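Local coordinates for protein endoglucanase (Fervidobacterium pennivorans DSM 9078, PDB 6KDD) that probably hydrolyses internal beta-1,4-glucosidic bonds of cellulose-like glucans, as a glycoside hydrolase of family 5 (cellulase A), at residues F80-R83 / V84-V87; R124-A127 / K128-D132; N28-A32 / P33-A37; D113-G116 / N117-V120; K160-K163 / V164-S168. All coordinates share one frame; numbering follows the deposited sequence.

Contact 1. Residues F80-R83 / V84-V87. With NI (nickel (II) ion), chain C.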
# COMPACT_ATOMS: atom_id res chain seq x y z
N PHE A 80 6.73 -12.42 16.44
CA PHE A 80 6.37 -11.72 15.21
C PHE A 80 6.00 -10.29 15.57
O PHE A 80 6.42 -9.35 14.88
CB PHE A 80 5.26 -12.41 14.40
CG PHE A 80 5.16 -11.88 13.00
CD1 PHE A 80 6.21 -12.05 12.09
CD2 PHE A 80 4.10 -11.06 12.62
CE1 PHE A 80 6.16 -11.48 10.83
CE2 PHE A 80 4.05 -10.49 11.35
CZ PHE A 80 5.09 -10.70 10.46
N LEU A 81 5.16 -10.11 16.59
CA LEU A 81 4.77 -8.75 16.97
C LEU A 81 6.00 -7.91 17.29
O LEU A 81 6.00 -6.71 16.99
CB LEU A 81 3.81 -8.74 18.17
CG LEU A 81 2.35 -8.54 17.80
CD1 LEU A 81 1.43 -8.84 18.97
CD2 LEU A 81 2.11 -7.16 17.21
N GLU A 82 7.00 -8.50 17.98
CA GLU A 82 8.21 -7.77 18.37
C GLU A 82 9.04 -7.39 17.15
O GLU A 82 9.66 -6.32 17.10
CB GLU A 82 9.14 -8.57 19.28
CG GLU A 82 8.42 -9.18 20.46
CD GLU A 82 8.14 -8.30 21.66
OE1 GLU A 82 8.10 -7.05 21.50
OE2 GLU A 82 7.98 -8.88 22.77
N ARG A 83 9.10 -8.29 16.17
CA ARG A 83 9.73 -7.94 14.90
C ARG A 83 9.03 -6.76 14.22
O ARG A 83 9.71 -5.85 13.73
CB ARG A 83 9.83 -9.14 13.95
CG ARG A 83 10.36 -8.76 12.58
CD ARG A 83 11.81 -8.33 12.68
NE ARG A 83 12.31 -8.06 11.34
CZ ARG A 83 13.26 -7.16 11.03
NH1 ARG A 83 13.84 -6.43 11.98
NH2 ARG A 83 13.56 -6.94 9.76
N VAL A 84 7.70 -6.78 14.10
CA VAL A 84 7.02 -5.66 13.46
C VAL A 84 7.27 -4.40 14.32
O VAL A 84 7.52 -3.34 13.79
CB VAL A 84 5.52 -5.93 13.24
CG1 VAL A 84 4.74 -4.70 12.80
CG2 VAL A 84 5.27 -7.14 12.31
N LYS A 85 7.22 -4.52 15.66
CA LYS A 85 7.49 -3.35 16.50
C LYS A 85 8.86 -2.74 16.19
O LYS A 85 9.01 -1.50 16.12
CB LYS A 85 7.36 -3.69 17.99
CG LYS A 85 7.62 -2.51 18.94
CD LYS A 85 7.42 -2.93 20.38
CE LYS A 85 7.92 -2.00 21.47
NZ LYS A 85 8.32 -0.66 21.02
N HIS A 86 9.90 -3.60 16.06
CA HIS A 86 11.24 -3.12 15.73
C HIS A 86 11.28 -2.29 14.45
O HIS A 86 11.93 -1.23 14.37
CB HIS A 86 12.28 -4.27 15.77
CG HIS A 86 13.66 -3.84 15.45
ND1 HIS A 86 14.58 -3.51 16.42
CD2 HIS A 86 14.25 -3.59 14.26
CE1 HIS A 86 15.72 -3.17 15.86
NE2 HIS A 86 15.54 -3.17 14.54
N VAL A 87 10.66 -2.84 13.39
CA VAL A 87 10.62 -2.19 12.09
C VAL A 87 9.90 -0.85 12.19
O VAL A 87 10.40 0.18 11.69
CB VAL A 87 9.95 -3.11 11.04
CG1 VAL A 87 9.71 -2.40 9.71
CG2 VAL A 87 10.77 -4.40 10.87
NI NI C . 14.29 -3.43 18.54
O HOH W 1 16.58 -4.32 19.24
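Arg83 and Val87 meet one helical turn apart: the CG2 methyl of Val87 sits over the centre of one face of the guanidinium, 3.7 Å from Arg83 CZ. Arg83 CG lies opposite the backbone N and the chain bends at the next bond (chi2 68°), which carries the guanidinium forward along the helix, over that methyl. NH1 also approaches the imidazole of His86, 3.7 Å from CD2, with the two planes turned 28° apart. The apolar side-chain contact is Phe80 CE2 against Val84 CG2, at 3.7 Å.

Backbone bonds run in the i to i+4 helical pattern from Val84 N, Lys85 N, His86 N and Val87 N to the carbonyls of Phe80, Leu81, Glu82 and Arg83; the shortest joins Lys85 N to Leu81 O at 2.8 Å.

The polar ends look outward to other parts of the chain. Arg83 NE forms a salt bridge with Glu35, and its NH2 bonds to Ile42 O. His86 ND1 binds a nickel ion at 2.1 Å, while its NE2 bonds to Asp44, a second-shell carboxylate that would hold the ring's rotation.

All this lies on helix 78-93, the crossover helix of the beta-alpha-beta unit between strands 57-60 and 97-101. Phe80 stacks on His67 and meets Trp64 edge-to-face, and Leu81 and Lys85 pack against Phe129 of helix 112-129.

Contact 2. Residues R124-A127 / K128-D132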
# COMPACT_ATOMS: atom_id res chain seq x y z
N ARG A 124 -7.75 -6.38 16.26
CA ARG A 124 -8.01 -6.04 17.65
C ARG A 124 -6.66 -6.01 18.37
O ARG A 124 -6.37 -5.07 19.13
CB ARG A 124 -8.97 -7.04 18.32
CG ARG A 124 -9.25 -6.73 19.79
CD ARG A 124 -9.91 -7.90 20.54
NE ARG A 124 -11.09 -8.41 19.82
CZ ARG A 124 -12.28 -7.81 19.75
NH1 ARG A 124 -12.51 -6.66 20.37
NH2 ARG A 124 -13.26 -8.35 19.05
N GLN A 125 -5.83 -7.02 18.08
CA GLN A 125 -4.55 -7.20 18.72
C GLN A 125 -3.56 -6.11 18.30
O GLN A 125 -2.80 -5.60 19.13
CB GLN A 125 -3.99 -8.57 18.39
CG GLN A 125 -4.74 -9.67 19.13
CD GLN A 125 -4.25 -10.96 18.55
OE1 GLN A 125 -3.23 -11.49 18.96
NE2 GLN A 125 -4.96 -11.46 17.54
N ILE A 126 -3.54 -5.79 17.00
CA ILE A 126 -2.52 -4.86 16.52
C ILE A 126 -2.88 -3.51 17.11
O ILE A 126 -2.00 -2.76 17.56
CB ILE A 126 -2.51 -4.79 14.97
CG1 ILE A 126 -2.15 -6.13 14.35
CG2 ILE A 126 -1.58 -3.67 14.49
CD1 ILE A 126 -2.52 -6.21 12.85
N ALA A 127 -4.16 -3.19 17.04
CA ALA A 127 -4.65 -1.90 17.49
C ALA A 127 -4.32 -1.72 18.98
O ALA A 127 -3.91 -0.64 19.38
CB ALA A 127 -6.13 -1.76 17.20
N LYS A 128 -4.44 -2.81 19.74
CA LYS A 128 -4.16 -2.76 21.17
C LYS A 128 -2.67 -2.58 21.40
O LYS A 128 -2.27 -1.73 22.18
CB LYS A 128 -4.62 -4.04 21.87
CG LYS A 128 -6.07 -4.00 22.33
CD LYS A 128 -6.48 -5.16 23.21
CE LYS A 128 -7.94 -5.10 23.61
NZ LYS A 128 -8.53 -6.45 23.65
N PHE A 129 -1.87 -3.39 20.71
CA PHE A 129 -0.42 -3.32 20.80
C PHE A 129 0.12 -1.92 20.48
O PHE A 129 1.01 -1.46 21.20
CB PHE A 129 0.20 -4.40 19.91
CG PHE A 129 1.68 -4.60 20.13
CD1 PHE A 129 2.61 -3.82 19.43
CD2 PHE A 129 2.13 -5.57 21.01
CE1 PHE A 129 3.96 -4.02 19.65
CE2 PHE A 129 3.49 -5.76 21.21
CZ PHE A 129 4.40 -5.00 20.52
N PHE A 130 -0.41 -1.25 19.43
CA PHE A 130 0.14 0.03 19.00
C PHE A 130 -0.68 1.23 19.49
O PHE A 130 -0.53 2.34 18.99
CB PHE A 130 0.36 0.06 17.47
CG PHE A 130 1.49 -0.82 17.00
CD1 PHE A 130 2.82 -0.42 17.15
CD2 PHE A 130 1.24 -2.04 16.38
CE1 PHE A 130 3.88 -1.24 16.74
CE2 PHE A 130 2.29 -2.85 15.96
CZ PHE A 130 3.61 -2.46 16.14
N LYS A 131 -1.53 1.06 20.51
CA LYS A 131 -2.52 2.10 20.74
C LYS A 131 -1.83 3.40 21.17
O LYS A 131 -2.30 4.48 20.85
CB LYS A 131 -3.58 1.62 21.74
CG LYS A 131 -3.08 1.30 23.13
CD LYS A 131 -4.20 0.94 24.12
CE LYS A 131 -4.47 2.03 25.13
NZ LYS A 131 -5.52 2.97 24.68
N ASP A 132 -0.70 3.26 21.87
CA ASP A 132 -0.06 4.41 22.51
C ASP A 132 0.97 5.06 21.57
O ASP A 132 1.60 6.04 21.94
CB ASP A 132 0.49 4.02 23.90
CG ASP A 132 -0.66 3.80 24.87
OD1 ASP A 132 -1.50 4.70 24.94
OD2 ASP A 132 -0.78 2.69 25.46
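Ile126 sets CG1 beside the backbone N (chi1 -63°), leaving the CG2 branch opposite that nitrogen, and Phe130 swings its ring back beside its own N (chi1 -71°); the two torsions bring Ile126 CG2 to 3.8 Å from Phe130 CD2. The same ring edge faces the backbone: Ile126 O lies near the ring plane, 3.5 Å from Phe130 CD2. That oxygen also accepts the Phe130 amide in a hydrogen bond of 2.9 Å, so one carbonyl meets both the amide and the ring edge of the same residue.

Phe129 and Phe130 are neighbours in an edge-to-face arrangement, with Phe129 CD1 standing 3.5 Å above the centre of the Phe130 ring. On the outer side, Arg124 and Lys128 run side by side in the same direction. Lys128 NZ comes to 3.7 Å from Arg124 CD, touching the aliphatic part of the arginine, while the charged groups stay farther apart. Arg124 NE instead makes a salt bridge with Glu121, which would ease the like charges. Gln125 reaches across to the loop of Tyr74 and Ile76, bonding to Tyr74 O and Ile76 N.

Lys128 N and Phe129 N complete the helical bonds to Arg124 O and Gln125 O. Phe130 is the first residue to leave helical angles (phi -100°), and a weak bond joins Lys131 N to Lys128 O within the following turn. Ala127 O is met by Asn169 ND2. The arrangement is the C-terminal end of an outer helix of a TIM barrel, with Phe130 turned inward onto Leu137 and Phe139 of the next barrel strand.

Contact 3. Residues N28-A32 / P33-A37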
# COMPACT_ATOMS: atom_id res chain seq x y z
N ASN A 28 8.13 -7.35 -0.72
CA ASN A 28 8.88 -8.61 -0.81
C ASN A 28 9.55 -8.97 0.51
O ASN A 28 10.55 -9.69 0.52
CB ASN A 28 9.89 -8.62 -1.97
CG ASN A 28 9.21 -8.82 -3.30
OD1 ASN A 28 8.28 -8.08 -3.65
ND2 ASN A 28 9.66 -9.78 -4.09
N ALA A 29 8.96 -8.49 1.62
CA ALA A 29 9.59 -8.60 2.92
C ALA A 29 8.60 -9.27 3.88
O ALA A 29 8.48 -10.52 3.86
CB ALA A 29 10.06 -7.21 3.36
N LEU A 30 7.80 -8.48 4.64
CA LEU A 30 7.04 -9.08 5.73
C LEU A 30 5.70 -9.63 5.25
O LEU A 30 5.01 -10.27 6.05
CB LEU A 30 6.78 -8.09 6.89
CG LEU A 30 8.03 -7.75 7.75
CD1 LEU A 30 7.74 -6.54 8.60
CD2 LEU A 30 8.34 -8.94 8.66
N GLU A 31 5.34 -9.41 3.97
CA GLU A 31 4.08 -9.94 3.44
C GLU A 31 4.31 -11.28 2.73
O GLU A 31 3.36 -11.86 2.17
CB GLU A 31 3.40 -8.89 2.55
CG GLU A 31 3.95 -8.79 1.11
CD GLU A 31 5.29 -8.12 0.86
OE1 GLU A 31 6.12 -8.03 1.82
OE2 GLU A 31 5.51 -7.64 -0.30
N ALA A 32 5.55 -11.77 2.74
CA ALA A 32 5.88 -13.10 2.24
C ALA A 32 5.45 -14.10 3.32
O ALA A 32 5.07 -13.68 4.42
CB ALA A 32 7.37 -13.19 2.01
N PRO A 33 5.44 -15.44 3.09
CA PRO A 33 5.01 -16.38 4.14
C PRO A 33 5.91 -16.27 5.38
O PRO A 33 5.44 -16.48 6.50
CB PRO A 33 5.11 -17.77 3.44
CG PRO A 33 4.90 -17.43 1.97
CD PRO A 33 5.71 -16.14 1.81
N PHE A 34 7.18 -15.90 5.18
CA PHE A 34 8.01 -15.44 6.29
C PHE A 34 8.98 -14.41 5.74
O PHE A 34 9.27 -14.40 4.54
CB PHE A 34 8.80 -16.61 6.95
CG PHE A 34 9.63 -17.43 5.99
CD1 PHE A 34 10.93 -17.05 5.66
CD2 PHE A 34 9.13 -18.62 5.45
CE1 PHE A 34 11.70 -17.81 4.79
CE2 PHE A 34 9.91 -19.36 4.56
CZ PHE A 34 11.19 -18.98 4.25
N GLU A 35 9.59 -13.63 6.63
CA GLU A 35 10.48 -12.55 6.19
C GLU A 35 11.74 -13.09 5.53
O GLU A 35 12.49 -13.89 6.12
CB GLU A 35 10.89 -11.64 7.36
CG GLU A 35 11.45 -10.30 6.88
CD GLU A 35 11.90 -9.33 7.98
OE1 GLU A 35 11.78 -9.68 9.19
OE2 GLU A 35 12.35 -8.22 7.63
N GLY A 36 12.01 -12.61 4.32
CA GLY A 36 13.19 -13.00 3.54
C GLY A 36 12.86 -14.05 2.47
O GLY A 36 13.62 -14.20 1.53
N ALA A 37 11.74 -14.76 2.59
CA ALA A 37 11.37 -15.76 1.59
C ALA A 37 11.31 -15.14 0.19
O ALA A 37 11.56 -15.85 -0.79
CB ALA A 37 10.05 -16.37 1.96
O HOH W 2 10.37 -11.76 2.22
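Leu30 and Glu35 meet within a loop, where two successive beta turns bring close together residues five apart in the connection from strand 22-25 to helix 45-53. Leu30 CD2 touches the carboxylate end of Glu35, 3.6 Å from OE1, and lies almost as near the glutamate's aliphatic carbons. Glu35 CG stands opposite its backbone N (chi1 -163°), and the chain is extended beyond it, which carries the carboxylate across the end of the leucine at a slant.

A type I turn spans Ala29 to Ala32 and a type II turn spans Phe34 to Ala37; the latter is closed by Ala37 N to Phe34 O at 3.2 Å. Ala32 CB and Ala37 CB approach to 4.2 Å, while Ala37 CB also lies over one face of the Phe34 ring, toward its rim. Water 2 bridges the turns, lying within hydrogen-bonding distance of Asn28 O and Ala29 O and accepting from Gly36 N at 2.8 Å.

The carboxylate of Glu31 folds back on the chain before it. OE2 receives Asn28 N at 2.7 Å and OE1 receives Ala29 N at 2.9 Å, both on the syn side, so two bonds fix its orientation.

Around the loop, Glu35 forms a salt bridge with Arg83 of helix 78-93 and accepts from Ile42 N. Glu31 O is bonded by Arg63 and His104, joining the loop to the segments that follow barrel strands 57-60 and 97-101.

Contact 4. Residues D113-G116 / N117-V120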
# COMPACT_ATOMS: atom_id res chain seq x y z
N ASP A 113 -16.48 -14.93 4.37
CA ASP A 113 -17.49 -15.15 5.40
C ASP A 113 -16.87 -15.92 6.57
O ASP A 113 -17.03 -15.56 7.73
CB ASP A 113 -18.69 -15.92 4.83
CG ASP A 113 -19.33 -15.32 3.60
OD1 ASP A 113 -19.45 -14.07 3.52
OD2 ASP A 113 -19.77 -16.12 2.74
N LYS A 114 -16.11 -16.95 6.24
CA LYS A 114 -15.42 -17.76 7.23
C LYS A 114 -14.32 -16.96 7.95
O LYS A 114 -14.16 -17.16 9.15
CB LYS A 114 -14.86 -19.01 6.55
CG LYS A 114 -14.35 -20.10 7.48
CD LYS A 114 -14.48 -21.46 6.84
CE LYS A 114 -14.31 -22.60 7.82
NZ LYS A 114 -12.88 -22.82 8.18
N TYR A 115 -13.56 -16.09 7.25
CA TYR A 115 -12.31 -15.56 7.80
C TYR A 115 -12.37 -14.09 8.19
O TYR A 115 -11.38 -13.56 8.71
CB TYR A 115 -11.09 -15.88 6.93
CG TYR A 115 -10.73 -17.33 6.94
CD1 TYR A 115 -11.35 -18.22 6.07
CD2 TYR A 115 -9.80 -17.83 7.83
CE1 TYR A 115 -11.04 -19.56 6.07
CE2 TYR A 115 -9.46 -19.17 7.83
CZ TYR A 115 -10.10 -20.03 6.96
OH TYR A 115 -9.78 -21.35 6.97
N GLY A 116 -13.51 -13.45 7.95
CA GLY A 116 -13.75 -12.05 8.28
C GLY A 116 -13.46 -11.80 9.76
O GLY A 116 -12.88 -10.78 10.12
N ASN A 117 -13.83 -12.76 10.62
CA ASN A 117 -13.74 -12.46 12.04
C ASN A 117 -12.29 -12.67 12.52
O ASN A 117 -11.90 -12.18 13.58
CB ASN A 117 -14.83 -13.13 12.88
CG ASN A 117 -14.88 -14.65 12.79
OD1 ASN A 117 -13.86 -15.32 12.86
ND2 ASN A 117 -16.09 -15.19 12.67
N VAL A 118 -11.51 -13.41 11.73
CA VAL A 118 -10.08 -13.52 12.02
C VAL A 118 -9.39 -12.19 11.74
O VAL A 118 -8.58 -11.74 12.56
CB VAL A 118 -9.42 -14.66 11.22
CG1 VAL A 118 -7.90 -14.70 11.42
CG2 VAL A 118 -10.04 -16.00 11.51
N LEU A 119 -9.70 -11.57 10.58
CA LEU A 119 -9.22 -10.22 10.30
C LEU A 119 -9.61 -9.28 11.45
O LEU A 119 -8.83 -8.43 11.84
CB LEU A 119 -9.74 -9.66 8.96
CG LEU A 119 -9.15 -8.30 8.53
CD1 LEU A 119 -7.64 -8.39 8.29
CD2 LEU A 119 -9.86 -7.70 7.32
N VAL A 120 -10.84 -9.42 11.97
CA VAL A 120 -11.31 -8.54 13.03
C VAL A 120 -10.39 -8.68 14.25
O VAL A 120 -9.99 -7.66 14.82
CB VAL A 120 -12.81 -8.75 13.37
CG1 VAL A 120 -13.17 -8.12 14.71
CG2 VAL A 120 -13.71 -8.13 12.30
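Tyr115 O is shared by two amides at a kink in helix 112-129, one of the outer helices of the TIM barrel. Leu119 N donates to it at 3.2 Å in the regular i to i+4 manner, nearly straight and in the carbonyl plane (N-H...O angle 165°). Val118 N points at the same oxygen from 3.0 Å, but the angle there is only 128° and the bond is weak. One residue on, Val120 N donates to Gly116 O at 3.1 Å, continuing the regular pattern that Leu119 resumes.

The kink lies where the amides of Asn117 and Val118 both lack the i to i+4 bond, Val118 N having the weak bond to Tyr115 O in its place. Tyr115 shows the kink in its backbone, with phi drawn away from helical values. Asn117 CG sits between the backbone N and the carbonyl carbon (chi1 59°), turning the amide group back along the preceding turn; OD1 is still 4.2 Å from Lys114 O, too far for a bond, and both atoms are acceptors.

Farther out, Asp113 OD1 is paired with Lys153 NZ in a salt bridge to helix 151-168. The apolar side chains turn to several neighbours: Val118 lies on Ile68, Tyr74 and Phe105, while Leu119 packs on Leu108 of helix 106-110 and on Leu157 and Val161 of helix 151-168. Val120 also meets that helix, at Val161 and Val164. Tyr115 and Val118 run side by side and point the same way, the CG2 methyl of the valine 4.1 Å from Tyr115 CD2.

Contact 5. Residues K160-K163 / V164-S168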
# COMPACT_ATOMS: atom_id res chain seq x y z
N LYS A 160 -16.68 -3.23 10.42
CA LYS A 160 -16.56 -4.09 11.58
C LYS A 160 -15.16 -4.04 12.18
O LYS A 160 -15.00 -3.89 13.39
CB LYS A 160 -16.91 -5.53 11.20
CG LYS A 160 -18.40 -5.73 10.95
CD LYS A 160 -18.88 -7.09 10.42
CE LYS A 160 -20.27 -6.93 9.81
NZ LYS A 160 -20.92 -8.22 9.46
N VAL A 161 -14.15 -4.24 11.32
CA VAL A 161 -12.76 -4.06 11.73
C VAL A 161 -12.56 -2.64 12.28
O VAL A 161 -11.98 -2.47 13.35
CB VAL A 161 -11.79 -4.41 10.58
CG1 VAL A 161 -10.35 -4.09 10.95
CG2 VAL A 161 -11.89 -5.87 10.21
N LEU A 162 -13.08 -1.63 11.60
CA LEU A 162 -12.84 -0.25 12.00
C LEU A 162 -13.42 -0.01 13.39
O LEU A 162 -12.78 0.63 14.24
CB LEU A 162 -13.47 0.70 10.99
CG LEU A 162 -13.37 2.18 11.34
CD1 LEU A 162 -11.91 2.66 11.44
CD2 LEU A 162 -14.12 3.02 10.32
N LYS A 163 -14.64 -0.52 13.60
CA LYS A 163 -15.29 -0.41 14.90
C LYS A 163 -14.32 -0.86 15.99
O LYS A 163 -14.09 -0.11 16.94
CB LYS A 163 -16.60 -1.21 14.95
CG LYS A 163 -17.41 -1.02 16.22
CD LYS A 163 -17.87 0.42 16.47
CE LYS A 163 -18.93 0.55 17.55
NZ LYS A 163 -18.44 0.12 18.88
N VAL A 164 -13.74 -2.06 15.82
CA VAL A 164 -12.85 -2.56 16.86
C VAL A 164 -11.55 -1.77 16.97
O VAL A 164 -11.06 -1.58 18.08
CB VAL A 164 -12.69 -4.09 16.94
CG1 VAL A 164 -13.96 -4.81 16.52
CG2 VAL A 164 -11.47 -4.64 16.24
N ILE A 165 -10.98 -1.29 15.84
CA ILE A 165 -9.76 -0.49 15.95
C ILE A 165 -10.08 0.75 16.78
O ILE A 165 -9.29 1.18 17.63
CB ILE A 165 -9.25 -0.12 14.54
CG1 ILE A 165 -8.75 -1.36 13.79
CG2 ILE A 165 -8.20 0.99 14.59
CD1 ILE A 165 -8.49 -1.12 12.30
N ARG A 166 -11.28 1.29 16.54
CA ARG A 166 -11.68 2.57 17.13
C ARG A 166 -11.88 2.44 18.64
O ARG A 166 -11.85 3.45 19.35
CB ARG A 166 -12.94 3.11 16.47
CG ARG A 166 -12.73 3.67 15.08
CD ARG A 166 -12.08 5.03 15.16
NE ARG A 166 -11.76 5.63 13.87
CZ ARG A 166 -10.52 5.86 13.44
NH1 ARG A 166 -9.48 5.49 14.19
NH2 ARG A 166 -10.34 6.45 12.28
N GLU A 167 -12.08 1.22 19.14
CA GLU A 167 -12.32 1.02 20.56
C GLU A 167 -11.06 1.39 21.33
O GLU A 167 -11.14 1.96 22.41
CB GLU A 167 -12.63 -0.45 20.87
CG GLU A 167 -14.01 -0.88 20.39
CD GLU A 167 -14.36 -2.35 20.61
OE1 GLU A 167 -15.54 -2.69 20.42
OE2 GLU A 167 -13.48 -3.15 21.00
N SER A 168 -9.89 1.02 20.78
CA SER A 168 -8.61 1.27 21.44
C SER A 168 -7.87 2.42 20.78
O SER A 168 -7.00 3.02 21.41
CB SER A 168 -7.75 0.04 21.49
OG SER A 168 -7.45 -0.39 20.15
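Leu162 places its CD1 methyl over one face of the Arg166 guanidinium, offset toward the rim and 3.8 Å from Arg166 NE. Leu162 CG lies opposite the backbone N. The first torsion of Arg166 (chi1 -74°) sets its CG beside its own N and 3.2 Å from Leu162 O, the carbonyl that also accepts its amide; the bend at chi2 (-76°) then brings the guanidinium to the methyl. NE forms a salt bridge with Asp195, while NH1 bonds to the carbonyls of Asn169 and Arg172, fixing the plane of the group against the leucine.

Val161 CG1 and Ile165 CD1 meet at 3.8 Å. These apolar residues belong to helix 151-168, which crosses over between strands 137-140 and 174-177 of the TIM barrel; Leu162 and Ile165 lie on Val174, and Val161 on helix 112-129.

Val164 is twisted off a staggered position (chi1 -32°), bringing CG1 to 3.4 Å from Lys160 O. On the outer side Lys163 bends at chi2 and chi4, yet NZ stays 4.3 Å from Glu167 OE1, beyond a salt bridge. The other carboxylate oxygen of Glu167 has a long, weak ion pair with Arg124 NH1 of helix 112-129.

Overall arrangement
Contacts 2 and 4 are parts of helix 112-129, their centres about 18 Å apart, and contact 5 packs beside both on helix 151-168. Val120 CG2 lies 3.6 Å from Val161 CG2 between contacts 4 and 5, and Ala127 CB 3.5 Å from Ser168 OG between contacts 2 and 5. On the other side of helix 112-129, contact 1 meets contact 2 where Lys85 CD touches Phe129 CZ at 3.7 Å. Contact 3 joins contact 1 through the salt bridge of Arg83 NE to Glu35 OE1, 2.7 Å long. A glycerol, probably from crystallisation, lies about 4 Å from the Glu31 side chain in contact 3.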